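Local structure of sulfoquinovosidase (Escherichia coli, 5AEE) at residues Q153-N158 and N472-W477; M468-Q473 and G499-D504; G506-L511 and E538-G543. The protein hydrolyses sulfoquinovosyl diacylglycerides and simpler sulfoquinovosides such as sulfoquinovosyl glycerol, releasing sulfoquinovose for breakdown by sulfoglycolysis. The protein carries 1 engineered substitution. All coordinates share one frame; numbering follows the deposited sequence.

Interaction 1. Residues Q153-N158 and N472-W477; sequences QGVGRN and NQNVDW. Engineered in segment 472-477: Asn-472 (natural residue Asp). With CA (calcium ion), chain C; NSQ (4-nitrophenyl alpha-D-6-sulfoquinovoside), chain E.
The side chains of Asn-474 and Val-155 cross at about a right angle, with Val-155 CG1 3.6 Å from the amide oxygen Asn-474 OD1. Asn-474 CG stands anti to the carbonyl carbon (chi1 -70°), which brings the amide up to Val-155 and Gly-156. OD1 also takes a hydrogen bond from water 1, while the other end of the amide, ND2, gives a weak one to Asp-476 OD2. ND2 lies 3.3 Å from Gly-156 N, but both are donors and no bond joins them; Gly-156 N turns to Asp-481 instead. The second flat group, the guanidinium of Arg-157, has the peptide carbonyl of Gln-153 at its edge: NE donates to Gln-153 O over 2.8 Å, nearly in the guanidinium plane. This bond closes the 153-158 loop on itself.

Between the segments the link is mainly calcium. The ion is held by the Gln-153 side chain, by Gly-154 O and Asn-472 O, each 2.3 Å from the metal, by waters 1 and 2, and by both carboxylate oxygens of Asp-481. Water 1 thus ties the metal to the Asn-474 amide.

Asn-472, engineered from the aspartate inferred to be the proton donor, uses its backbone for calcium and its side chain for the ligand. ND2 donates to the glycosidic oxygen O1, 3.0 Å away, in an almost straight bond (N-H...O 174°), and OD1 accepts from the sugar hydroxyl O2.

Residues 153-158 lie in the loop between strand 145-148 and helix 162-171, whose Val-163 touches both Val-155 and Asn-474; residues 472-477 follow strand 468-469, with Trp-477 resting on helix 518-528.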
loop_
_atom_site.group_PDB
_atom_site.type_symbol
_atom_site.label_atom_id
_atom_site.label_comp_id
_atom_site.label_asym_id
_atom_site.label_seq_id
_atom_site.Cartn_x
_atom_site.Cartn_y
_atom_site.Cartn_z
ATOM N N GLN A 153 8.568 -5.195 4.265
ATOM C CA GLN A 153 8.578 -3.775 4.619
ATOM C C GLN A 153 9.683 -3.350 5.638
ATOM O O GLN A 153 9.953 -2.171 5.789
ATOM C CB GLN A 153 7.207 -3.478 5.131
ATOM C CG GLN A 153 6.882 -2.048 5.307
ATOM C CD GLN A 153 6.649 -1.710 6.736
ATOM O OE1 GLN A 153 6.990 -2.461 7.682
ATOM N NE2 GLN A 153 6.125 -0.535 6.923
ATOM N N GLY A 154 10.323 -4.310 6.306
ATOM C CA GLY A 154 11.269 -3.976 7.350
ATOM C C GLY A 154 10.684 -4.098 8.737
ATOM O O GLY A 154 9.541 -3.745 8.980
ATOM N N VAL A 155 11.528 -4.521 9.666
ATOM C CA VAL A 155 11.228 -4.516 11.085
ATOM C C VAL A 155 12.088 -3.461 11.753
ATOM O O VAL A 155 13.258 -3.717 11.995
ATOM C CB VAL A 155 11.512 -5.888 11.726
ATOM C CG1 VAL A 155 11.363 -5.808 13.226
ATOM C CG2 VAL A 155 10.597 -6.951 11.114
ATOM N N GLY A 156 11.514 -2.289 12.054
ATOM C CA GLY A 156 12.318 -1.150 12.575
ATOM C C GLY A 156 12.528 -0.085 11.515
ATOM O O GLY A 156 12.132 1.086 11.682
ATOM N N ARG A 157 13.081 -0.486 10.392
ATOM C CA ARG A 157 13.158 0.339 9.147
ATOM C C ARG A 157 14.083 1.525 9.291
ATOM O O ARG A 157 14.066 2.392 8.421
ATOM C CB ARG A 157 11.789 0.856 8.701
ATOM C CG ARG A 157 10.802 -0.338 8.640
ATOM C CD ARG A 157 9.444 0.030 8.152
ATOM N NE ARG A 157 9.566 0.448 6.723
ATOM C CZ ARG A 157 9.667 1.688 6.293
ATOM N NH1 ARG A 157 9.566 2.697 7.147
ATOM N NH2 ARG A 157 9.829 1.940 4.982
ATOM N N ASN A 158 14.793 1.607 10.415
ATOM C CA ASN A 158 15.718 2.742 10.634
ATOM C C ASN A 158 17.016 2.235 11.200
ATOM O O ASN A 158 17.049 1.770 12.318
ATOM C CB ASN A 158 15.087 3.735 11.597
ATOM C CG ASN A 158 15.870 4.997 11.707
ATOM O OD1 ASN A 158 17.111 4.996 11.682
ATOM N ND2 ASN A 158 15.170 6.079 11.809
ATOM N N ASN A 472 2.756 -4.840 8.331
ATOM C CA ASN A 472 3.223 -5.135 9.707
ATOM C C ASN A 472 3.984 -3.999 10.305
ATOM O O ASN A 472 5.146 -3.769 9.924
ATOM C CB ASN A 472 4.113 -6.373 9.640
ATOM C CG ASN A 472 3.380 -7.621 9.263
ATOM O OD1 ASN A 472 2.158 -7.662 9.224
ATOM N ND2 ASN A 472 4.147 -8.666 8.997
ATOM N N GLN A 473 3.303 -3.261 11.166
ATOM C CA GLN A 473 3.926 -2.371 12.106
ATOM C C GLN A 473 4.417 -3.156 13.300
ATOM O O GLN A 473 3.825 -4.076 13.790
ATOM C CB GLN A 473 2.963 -1.290 12.642
ATOM C CG GLN A 473 2.712 -0.189 11.635
ATOM C CD GLN A 473 1.908 -0.642 10.470
ATOM O OE1 GLN A 473 0.730 -1.038 10.616
ATOM N NE2 GLN A 473 2.531 -0.613 9.302
ATOM N N ASN A 474 5.540 -2.681 13.824
ATOM C CA ASN A 474 5.955 -3.081 15.148
ATOM C C ASN A 474 4.941 -2.688 16.135
ATOM O O ASN A 474 4.289 -1.652 15.981
ATOM C CB ASN A 474 7.305 -2.371 15.516
ATOM C CG ASN A 474 8.480 -2.886 14.722
ATOM O OD1 ASN A 474 8.408 -3.934 14.132
ATOM N ND2 ASN A 474 9.650 -2.208 14.828
ATOM N N VAL A 475 4.848 -3.463 17.210
ATOM C CA VAL A 475 3.987 -3.038 18.309
ATOM C C VAL A 475 4.721 -1.972 19.171
ATOM O O VAL A 475 4.877 -2.140 20.370
ATOM C CB VAL A 475 3.521 -4.273 19.104
ATOM C CG1 VAL A 475 2.630 -5.137 18.203
ATOM C CG2 VAL A 475 4.691 -5.100 19.685
ATOM N N ASP A 476 5.173 -0.897 18.548
ATOM C CA ASP A 476 5.923 0.129 19.220
ATOM C C ASP A 476 5.466 1.515 18.747
ATOM O O ASP A 476 4.537 1.677 17.913
ATOM C CB ASP A 476 7.439 -0.102 19.086
ATOM C CG ASP A 476 7.996 0.191 17.716
ATOM O OD1 ASP A 476 7.363 0.891 16.874
ATOM O OD2 ASP A 476 9.152 -0.255 17.471
ATOM N N TRP A 477 6.126 2.530 19.256
ATOM C CA TRP A 477 5.728 3.886 18.956
ATOM C C TRP A 477 6.750 4.570 18.060
ATOM O O TRP A 477 6.827 5.793 17.982
ATOM C CB TRP A 477 5.678 4.634 20.266
ATOM C CG TRP A 477 4.779 4.073 21.287
ATOM C CD1 TRP A 477 5.105 3.213 22.251
ATOM C CD2 TRP A 477 3.405 4.467 21.541
ATOM N NE1 TRP A 477 4.021 2.960 23.052
ATOM C CE2 TRP A 477 2.971 3.738 22.671
ATOM C CE3 TRP A 477 2.526 5.348 20.925
ATOM C CZ2 TRP A 477 1.688 3.828 23.178
ATOM C CZ3 TRP A 477 1.254 5.428 21.383
ATOM C CH2 TRP A 477 0.836 4.696 22.548
HETATM CA CA CA C . 7.367 -3.342 9.712
HETATM O O12 NSQ E . 2.477 -15.526 7.404
HETATM S S10 NSQ E . 1.441 -15.789 8.432
HETATM O O13 NSQ E . 0.627 -17.017 8.286
HETATM O O11 NSQ E . 2.082 -15.666 9.740
HETATM C C6 NSQ E . 0.243 -14.557 8.343
HETATM C C5 NSQ E . 0.727 -13.132 8.574
HETATM O O5 NSQ E . 1.404 -12.782 7.324
HETATM C C1 NSQ E . 1.765 -11.446 7.144
HETATM C C2 NSQ E . 0.577 -10.496 7.409
HETATM O O2 NSQ E . 1.051 -9.198 7.175
HETATM C C3 NSQ E . 0.044 -10.749 8.802
HETATM O O3 NSQ E . -1.033 -9.898 9.132
HETATM C C4 NSQ E . -0.420 -12.179 8.952
HETATM O O4 NSQ E . -0.838 -12.389 10.335
HETATM O O1 NSQ E . 2.819 -11.240 8.083
HETATM C C25 NSQ E . 4.013 -11.758 7.772
HETATM C C26 NSQ E . 4.664 -11.336 6.601
HETATM C C27 NSQ E . 5.847 -11.929 6.273
HETATM C C28 NSQ E . 6.418 -12.866 7.127
HETATM N N32 NSQ E . 7.615 -13.486 6.719
HETATM O O33 NSQ E . 7.942 -14.584 7.258
HETATM O O34 NSQ E . 8.246 -13.048 5.694
HETATM C C29 NSQ E . 5.733 -13.275 8.268
HETATM C C30 NSQ E . 4.517 -12.709 8.602
HETATM O O HOH W 1 7.297 -4.544 11.751
HETATM O O HOH W 2 7.347 -5.410 8.583
#

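Interaction 2. Residues M468-Q473 and G499-D504. Engineered in segment 468-473: Asn-472 (natural residue Asp). With CA (calcium ion), chain C; NSQ (4-nitrophenyl alpha-D-6-sulfoquinovoside), chain E.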
loop_
_atom_site.group_PDB
_atom_site.type_symbol
_atom_site.label_atom_id
_atom_site.label_comp_id
_atom_site.label_asym_id
_atom_site.label_seq_id
_atom_site.Cartn_x
_atom_site.Cartn_y
_atom_site.Cartn_z
ATOM N N MET A 468 -6.560 -1.683 0.896
ATOM C CA MET A 468 -5.201 -1.934 1.352
ATOM C C MET A 468 -5.156 -1.915 2.888
ATOM O O MET A 468 -5.898 -1.155 3.513
ATOM C CB MET A 468 -4.250 -0.874 0.838
ATOM C CG MET A 468 -4.309 -0.723 -0.644
ATOM S SD MET A 468 -4.126 -2.175 -1.663
ATOM C CE MET A 468 -2.592 -2.929 -1.120
ATOM N N TRP A 469 -4.282 -2.738 3.491
ATOM C CA TRP A 469 -3.931 -2.531 4.878
ATOM C C TRP A 469 -2.426 -2.243 4.936
ATOM O O TRP A 469 -1.702 -2.648 4.051
ATOM C CB TRP A 469 -4.420 -3.587 5.845
ATOM C CG TRP A 469 -3.470 -4.655 6.241
ATOM C CD1 TRP A 469 -2.682 -4.654 7.372
ATOM C CD2 TRP A 469 -3.195 -5.845 5.565
ATOM N NE1 TRP A 469 -1.928 -5.761 7.405
ATOM C CE2 TRP A 469 -2.222 -6.537 6.330
ATOM C CE3 TRP A 469 -3.656 -6.418 4.363
ATOM C CZ2 TRP A 469 -1.701 -7.737 5.951
ATOM C CZ3 TRP A 469 -3.165 -7.662 4.004
ATOM C CH2 TRP A 469 -2.170 -8.296 4.778
ATOM N N ALA A 470 -2.012 -1.598 6.013
ATOM C CA ALA A 470 -0.627 -1.105 6.143
ATOM C C ALA A 470 0.443 -2.164 6.488
ATOM O O ALA A 470 1.613 -1.783 6.762
ATOM C CB ALA A 470 -0.567 0.032 7.162
ATOM N N GLY A 471 0.124 -3.443 6.403
ATOM C CA GLY A 471 1.102 -4.477 6.619
ATOM C C GLY A 471 1.524 -4.476 8.080
ATOM O O GLY A 471 0.756 -4.121 8.954
ATOM N N ASN A 472 2.756 -4.840 8.331
ATOM C CA ASN A 472 3.223 -5.135 9.707
ATOM C C ASN A 472 3.984 -3.999 10.305
ATOM O O ASN A 472 5.146 -3.769 9.924
ATOM C CB ASN A 472 4.113 -6.373 9.640
ATOM C CG ASN A 472 3.380 -7.621 9.263
ATOM O OD1 ASN A 472 2.158 -7.662 9.224
ATOM N ND2 ASN A 472 4.147 -8.666 8.997
ATOM N N GLN A 473 3.303 -3.261 11.166
ATOM C CA GLN A 473 3.926 -2.371 12.106
ATOM C C GLN A 473 4.417 -3.156 13.300
ATOM O O GLN A 473 3.825 -4.076 13.790
ATOM C CB GLN A 473 2.963 -1.290 12.642
ATOM C CG GLN A 473 2.712 -0.189 11.635
ATOM C CD GLN A 473 1.908 -0.642 10.470
ATOM O OE1 GLN A 473 0.730 -1.038 10.616
ATOM N NE2 GLN A 473 2.531 -0.613 9.302
ATOM N N GLY A 499 -7.374 4.894 -2.407
ATOM C CA GLY A 499 -7.980 5.713 -1.368
ATOM C C GLY A 499 -8.646 4.967 -0.227
ATOM O O GLY A 499 -9.381 5.585 0.529
ATOM N N LEU A 500 -8.455 3.635 -0.131
ATOM C CA LEU A 500 -9.019 2.828 0.955
ATOM C C LEU A 500 -7.889 2.133 1.669
ATOM O O LEU A 500 -7.263 1.206 1.092
ATOM C CB LEU A 500 -10.024 1.806 0.389
ATOM C CG LEU A 500 -11.092 2.387 -0.538
ATOM C CD1 LEU A 500 -11.903 1.392 -1.323
ATOM C CD2 LEU A 500 -11.997 3.319 0.275
ATOM N N HIS A 501 -7.678 2.530 2.933
ATOM C CA HIS A 501 -6.513 2.167 3.685
ATOM C C HIS A 501 -6.836 2.045 5.162
ATOM O O HIS A 501 -7.507 2.903 5.738
ATOM C CB HIS A 501 -5.426 3.222 3.479
ATOM C CG HIS A 501 -4.086 2.816 3.961
ATOM N ND1 HIS A 501 -3.583 3.190 5.192
ATOM C CD2 HIS A 501 -3.140 2.042 3.393
ATOM C CE1 HIS A 501 -2.382 2.682 5.346
ATOM N NE2 HIS A 501 -2.086 1.988 4.267
ATOM N N HIS A 502 -6.370 0.963 5.770
ATOM C CA HIS A 502 -6.506 0.763 7.205
ATOM C C HIS A 502 -5.252 0.071 7.737
ATOM O O HIS A 502 -4.376 -0.229 6.993
ATOM C CB HIS A 502 -7.828 0.026 7.539
ATOM C CG HIS A 502 -7.794 -1.442 7.329
ATOM N ND1 HIS A 502 -7.844 -1.997 6.068
ATOM C CD2 HIS A 502 -7.641 -2.472 8.186
ATOM C CE1 HIS A 502 -7.802 -3.311 6.169
ATOM N NE2 HIS A 502 -7.598 -3.622 7.428
ATOM N N SER A 503 -5.176 -0.141 9.052
ATOM C CA SER A 503 -4.096 -0.828 9.691
ATOM C C SER A 503 -4.587 -1.667 10.811
ATOM O O SER A 503 -5.709 -1.474 11.310
ATOM C CB SER A 503 -3.043 0.150 10.249
ATOM O OG SER A 503 -3.639 1.058 11.180
ATOM N N ASP A 504 -3.739 -2.630 11.152
ATOM C CA ASP A 504 -3.944 -3.463 12.312
ATOM C C ASP A 504 -4.136 -2.616 13.537
ATOM O O ASP A 504 -3.218 -1.897 13.960
ATOM C CB ASP A 504 -2.741 -4.357 12.605
ATOM C CG ASP A 504 -2.481 -5.395 11.517
ATOM O OD1 ASP A 504 -3.446 -5.919 10.815
ATOM O OD2 ASP A 504 -1.249 -5.607 11.327
HETATM CA CA CA C . 7.367 -3.342 9.712
HETATM O O12 NSQ E . 2.477 -15.526 7.404
HETATM S S10 NSQ E . 1.441 -15.789 8.432
HETATM O O13 NSQ E . 0.627 -17.017 8.286
HETATM O O11 NSQ E . 2.082 -15.666 9.740
HETATM C C6 NSQ E . 0.243 -14.557 8.343
HETATM C C5 NSQ E . 0.727 -13.132 8.574
HETATM O O5 NSQ E . 1.404 -12.782 7.324
HETATM C C1 NSQ E . 1.765 -11.446 7.144
HETATM C C2 NSQ E . 0.577 -10.496 7.409
HETATM O O2 NSQ E . 1.051 -9.198 7.175
HETATM C C3 NSQ E . 0.044 -10.749 8.802
HETATM O O3 NSQ E . -1.033 -9.898 9.132
HETATM C C4 NSQ E . -0.420 -12.179 8.952
HETATM O O4 NSQ E . -0.838 -12.389 10.335
HETATM O O1 NSQ E . 2.819 -11.240 8.083
HETATM C C25 NSQ E . 4.013 -11.758 7.772
HETATM C C26 NSQ E . 4.664 -11.336 6.601
HETATM C C27 NSQ E . 5.847 -11.929 6.273
HETATM C C28 NSQ E . 6.418 -12.866 7.127
HETATM N N32 NSQ E . 7.615 -13.486 6.719
HETATM O O33 NSQ E . 7.942 -14.584 7.258
HETATM O O34 NSQ E . 8.246 -13.048 5.694
HETATM C C29 NSQ E . 5.733 -13.275 8.268
HETATM C C30 NSQ E . 4.517 -12.709 8.602
HETATM O O HOH W 3 -0.413 -7.296 9.402
HETATM O O HOH W 4 -1.269 -2.368 9.562
HETATM O O HOH W 5 0.541 -3.747 12.006
HETATM O O HOH W 1 7.297 -4.544 11.751
HETATM O O HOH W 2 7.347 -5.410 8.583
#
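Trp-469 starts its contact with His-502 at CB, which sits over one face of the imidazole, 3.7 Å from the ring centroid, in a CH-pi contact. His-502 CG stands between its own backbone N and carbonyl carbon (chi1 79°), which puts the imidazole against that CB. Further out, Trp-469 CD1 comes within 3.7 Å of Asp-504 OD1, the indole and carboxylate planes being 44° apart. NE1 donates to water 3, 2.9 Å away, which also lies within bonding distance of Asp-504 OD2 and the sugar. The far rim reaches the ligand: CZ2 is 3.3 Å from O2 of the sulfoquinovoside, which lies at the ring edge. Arg-535, outside the segments, contacts all three: a cation-pi contact to Trp-469, a salt bridge to Asp-504 OD1 and a hydrogen bond to His-502 NE2.

The His-501 side chain is on the same sheet face as Met-468, and its CE1 packs against Ala-470 CB at 3.7 Å, while its NE2 bonds to Glu-134. The backbones pair in parallel through Met-468 N to Leu-500 O, His-502 N to Met-468 O and Ala-470 N to His-502 O.

Strands 468-469 and 501-505 are adjacent in the parallel barrel, joined by helix 486-495 in a beta-alpha-beta unit; His-501 packs on that helix.

Interaction 3. Residues G506-L511 and E538-G543. With NSQ (4-nitrophenyl alpha-D-6-sulfoquinovoside), chain E.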
loop_
_atom_site.group_PDB
_atom_site.type_symbol
_atom_site.label_atom_id
_atom_site.label_comp_id
_atom_site.label_asym_id
_atom_site.label_seq_id
_atom_site.Cartn_x
_atom_site.Cartn_y
_atom_site.Cartn_z
ATOM N N GLY A 506 -3.419 -1.984 16.875
ATOM C CA GLY A 506 -2.403 -2.448 17.787
ATOM C C GLY A 506 -1.079 -2.807 17.138
ATOM O O GLY A 506 -0.147 -3.129 17.815
ATOM N N GLY A 507 -0.967 -2.759 15.826
ATOM C CA GLY A 507 0.249 -3.267 15.203
ATOM C C GLY A 507 0.332 -4.794 15.167
ATOM O O GLY A 507 -0.616 -5.545 15.631
ATOM N N TYR A 508 1.457 -5.282 14.654
ATOM C CA TYR A 508 1.599 -6.723 14.457
ATOM C C TYR A 508 2.864 -7.354 15.030
ATOM O O TYR A 508 2.764 -8.292 15.819
ATOM C CB TYR A 508 1.497 -7.075 12.942
ATOM C CG TYR A 508 1.775 -8.516 12.644
ATOM C CD1 TYR A 508 0.787 -9.458 12.769
ATOM C CD2 TYR A 508 3.038 -8.930 12.234
ATOM C CE1 TYR A 508 1.053 -10.794 12.464
ATOM C CE2 TYR A 508 3.322 -10.273 11.939
ATOM C CZ TYR A 508 2.306 -11.213 12.034
ATOM O OH TYR A 508 2.554 -12.585 11.790
ATOM N N THR A 509 4.027 -6.776 14.676
ATOM C CA THR A 509 5.280 -7.395 14.837
ATOM C C THR A 509 5.773 -7.350 16.279
ATOM O O THR A 509 5.973 -6.301 16.861
ATOM C CB THR A 509 6.337 -6.739 13.929
ATOM O OG1 THR A 509 5.816 -6.703 12.560
ATOM C CG2 THR A 509 7.707 -7.565 14.035
ATOM N N THR A 510 5.977 -8.540 16.821
ATOM C CA THR A 510 6.151 -8.791 18.254
ATOM C C THR A 510 7.403 -9.663 18.283
ATOM O O THR A 510 7.352 -10.884 18.125
ATOM C CB THR A 510 4.954 -9.585 18.784
ATOM O OG1 THR A 510 3.761 -8.962 18.321
ATOM C CG2 THR A 510 4.987 -9.597 20.277
ATOM N N LEU A 511 8.560 -8.998 18.402
ATOM C CA LEU A 511 9.851 -9.647 18.322
ATOM C C LEU A 511 10.730 -8.922 19.317
ATOM O O LEU A 511 10.505 -7.736 19.636
ATOM C CB LEU A 511 10.472 -9.473 16.943
ATOM C CG LEU A 511 9.795 -10.159 15.790
ATOM C CD1 LEU A 511 10.508 -9.832 14.515
ATOM C CD2 LEU A 511 9.755 -11.649 16.032
ATOM N N GLU A 538 -4.114 -10.032 16.508
ATOM C CA GLU A 538 -3.440 -10.600 17.653
ATOM C C GLU A 538 -1.936 -10.334 17.638
ATOM O O GLU A 538 -1.374 -10.226 18.695
ATOM C CB GLU A 538 -3.733 -12.030 17.819
ATOM C CG GLU A 538 -5.213 -12.257 18.160
ATOM C CD GLU A 538 -5.506 -13.663 18.519
ATOM O OE1 GLU A 538 -4.606 -14.557 18.314
ATOM O OE2 GLU A 538 -6.650 -13.887 18.988
ATOM N N GLY A 539 -1.347 -10.109 16.452
ATOM C CA GLY A 539 0.081 -10.064 16.261
ATOM C C GLY A 539 0.631 -11.507 16.103
ATOM O O GLY A 539 -0.105 -12.514 16.258
ATOM N N ASN A 540 1.931 -11.600 15.882
ATOM C CA ASN A 540 2.555 -12.928 15.668
ATOM C C ASN A 540 2.761 -13.734 16.923
ATOM O O ASN A 540 2.927 -14.955 16.859
ATOM C CB ASN A 540 3.842 -12.852 14.959
ATOM C CG ASN A 540 4.813 -11.970 15.610
ATOM O OD1 ASN A 540 4.551 -10.774 15.789
ATOM N ND2 ASN A 540 5.981 -12.474 15.835
ATOM N N ARG A 541 2.671 -13.064 18.052
ATOM C CA ARG A 541 2.796 -13.696 19.383
ATOM C C ARG A 541 1.681 -13.215 20.215
ATOM O O ARG A 541 1.824 -12.271 21.033
ATOM C CB ARG A 541 4.140 -13.353 19.992
ATOM C CG ARG A 541 5.213 -14.154 19.337
ATOM C CD ARG A 541 6.579 -13.762 19.829
ATOM N NE ARG A 541 7.584 -14.300 18.939
ATOM C CZ ARG A 541 8.890 -14.030 19.031
ATOM N NH1 ARG A 541 9.340 -13.218 19.957
ATOM N NH2 ARG A 541 9.750 -14.568 18.175
ATOM N N PRO A 542 0.518 -13.819 20.016
ATOM C CA PRO A 542 -0.633 -13.285 20.743
ATOM C C PRO A 542 -0.536 -13.089 22.233
ATOM O O PRO A 542 -1.013 -12.067 22.766
ATOM C CB PRO A 542 -1.716 -14.299 20.433
ATOM C CG PRO A 542 -1.370 -14.641 19.026
ATOM C CD PRO A 542 0.114 -14.850 19.079
ATOM N N GLY A 543 0.091 -14.047 22.906
ATOM C CA GLY A 543 0.099 -14.065 24.346
ATOM C C GLY A 543 1.099 -13.060 24.879
ATOM O O GLY A 543 1.068 -12.803 26.052
HETATM O O12 NSQ E . 2.477 -15.526 7.404
HETATM S S10 NSQ E . 1.441 -15.789 8.432
HETATM O O13 NSQ E . 0.627 -17.017 8.286
HETATM O O11 NSQ E . 2.082 -15.666 9.740
HETATM C C6 NSQ E . 0.243 -14.557 8.343
HETATM C C5 NSQ E . 0.727 -13.132 8.574
HETATM O O5 NSQ E . 1.404 -12.782 7.324
HETATM C C1 NSQ E . 1.765 -11.446 7.144
HETATM C C2 NSQ E . 0.577 -10.496 7.409
HETATM O O2 NSQ E . 1.051 -9.198 7.175
HETATM C C3 NSQ E . 0.044 -10.749 8.802
HETATM O O3 NSQ E . -1.033 -9.898 9.132
HETATM C C4 NSQ E . -0.420 -12.179 8.952
HETATM O O4 NSQ E . -0.838 -12.389 10.335
HETATM O O1 NSQ E . 2.819 -11.240 8.083
HETATM C C25 NSQ E . 4.013 -11.758 7.772
HETATM C C26 NSQ E . 4.664 -11.336 6.601
HETATM C C27 NSQ E . 5.847 -11.929 6.273
HETATM C C28 NSQ E . 6.418 -12.866 7.127
HETATM N N32 NSQ E . 7.615 -13.486 6.719
HETATM O O33 NSQ E . 7.942 -14.584 7.258
HETATM O O34 NSQ E . 8.246 -13.048 5.694
HETATM C C29 NSQ E . 5.733 -13.275 8.268
HETATM C C30 NSQ E . 4.517 -12.709 8.602
#
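Tyr-508 is sandwiched between the bound sulfoquinovoside and the protein: C3 of the sugar lies over one face of its ring, and the backbone N of Asn-540 lies over the opposite face, offset toward the rim. Its CE1 comes within 3.3 Å of the sugar hydroxyl O4. With CG anti to the backbone N (chi1 174°), the ring passes over to Gly-539 and brings its OH to 3.4 Å from Asn-540 CB. Gly-539 has no side chain, and its CA comes as near as 3.2 Å to Tyr-508 O.

Behind the ring, Asn-540 clasps the backbone of Thr-510 with both ends of its amide. OD1 receives a weak bond from Thr-510 N at 2.8 Å, and ND2 donates to Thr-510 O at 3.1 Å, approaching from above the carbonyl plane instead of along a lone pair. The backbone adds a weak bond, Asn-540 N to Tyr-508 O; the same carbonyl takes a firmer one, within 506-511, from Thr-510 OG1, 2.8 Å away.

At the more exposed end of the contact, Arg-541 runs extended past Thr-510, and one face of the guanidinium covers both Thr-510 O and Leu-511 CD2, the latter 3.6 Å from NH2.

The next shell bonds to these groups. Phe-298 O accepts from Asn-540 ND2 and Arg-541 NE, Ser-297 O accepts from Arg-541 NH2, and the ring of His-537, a sulfoquinovoside-binding residue, meets Tyr-508 edge-to-face.

Both segments are loops following strands of the parallel barrel, 501-505 and 534-536. Such loops form the active-site end of a TIM barrel, and in this family 31 pocket the first of them sets Tyr-508 against the sugar, with the second behind its ring.

Overall arrangement
All three contacts are largely buried, but interaction 2 lies deepest, its centre about 7 Å from the centre of the chain, against about 15 Å and about 20 Å for the centres of interactions 1 and 3. Interaction 2 is parallel strand pairing in the barrel wall; interaction 3 joins two loops beyond barrel strands through side-chain amide and backbone bonds; interaction 1 crosses from the N-terminal domain to the barrel and relies on calcium. Interactions 1 and 2 share Asn-472 and Gln-473. Gln-473 O probably accepts from both Tyr-508 N and Thr-509 N, linking interactions 1 and 2 to interaction 3, and Asn-472 packs on Tyr-508. All three touch the bound sulfoquinovoside.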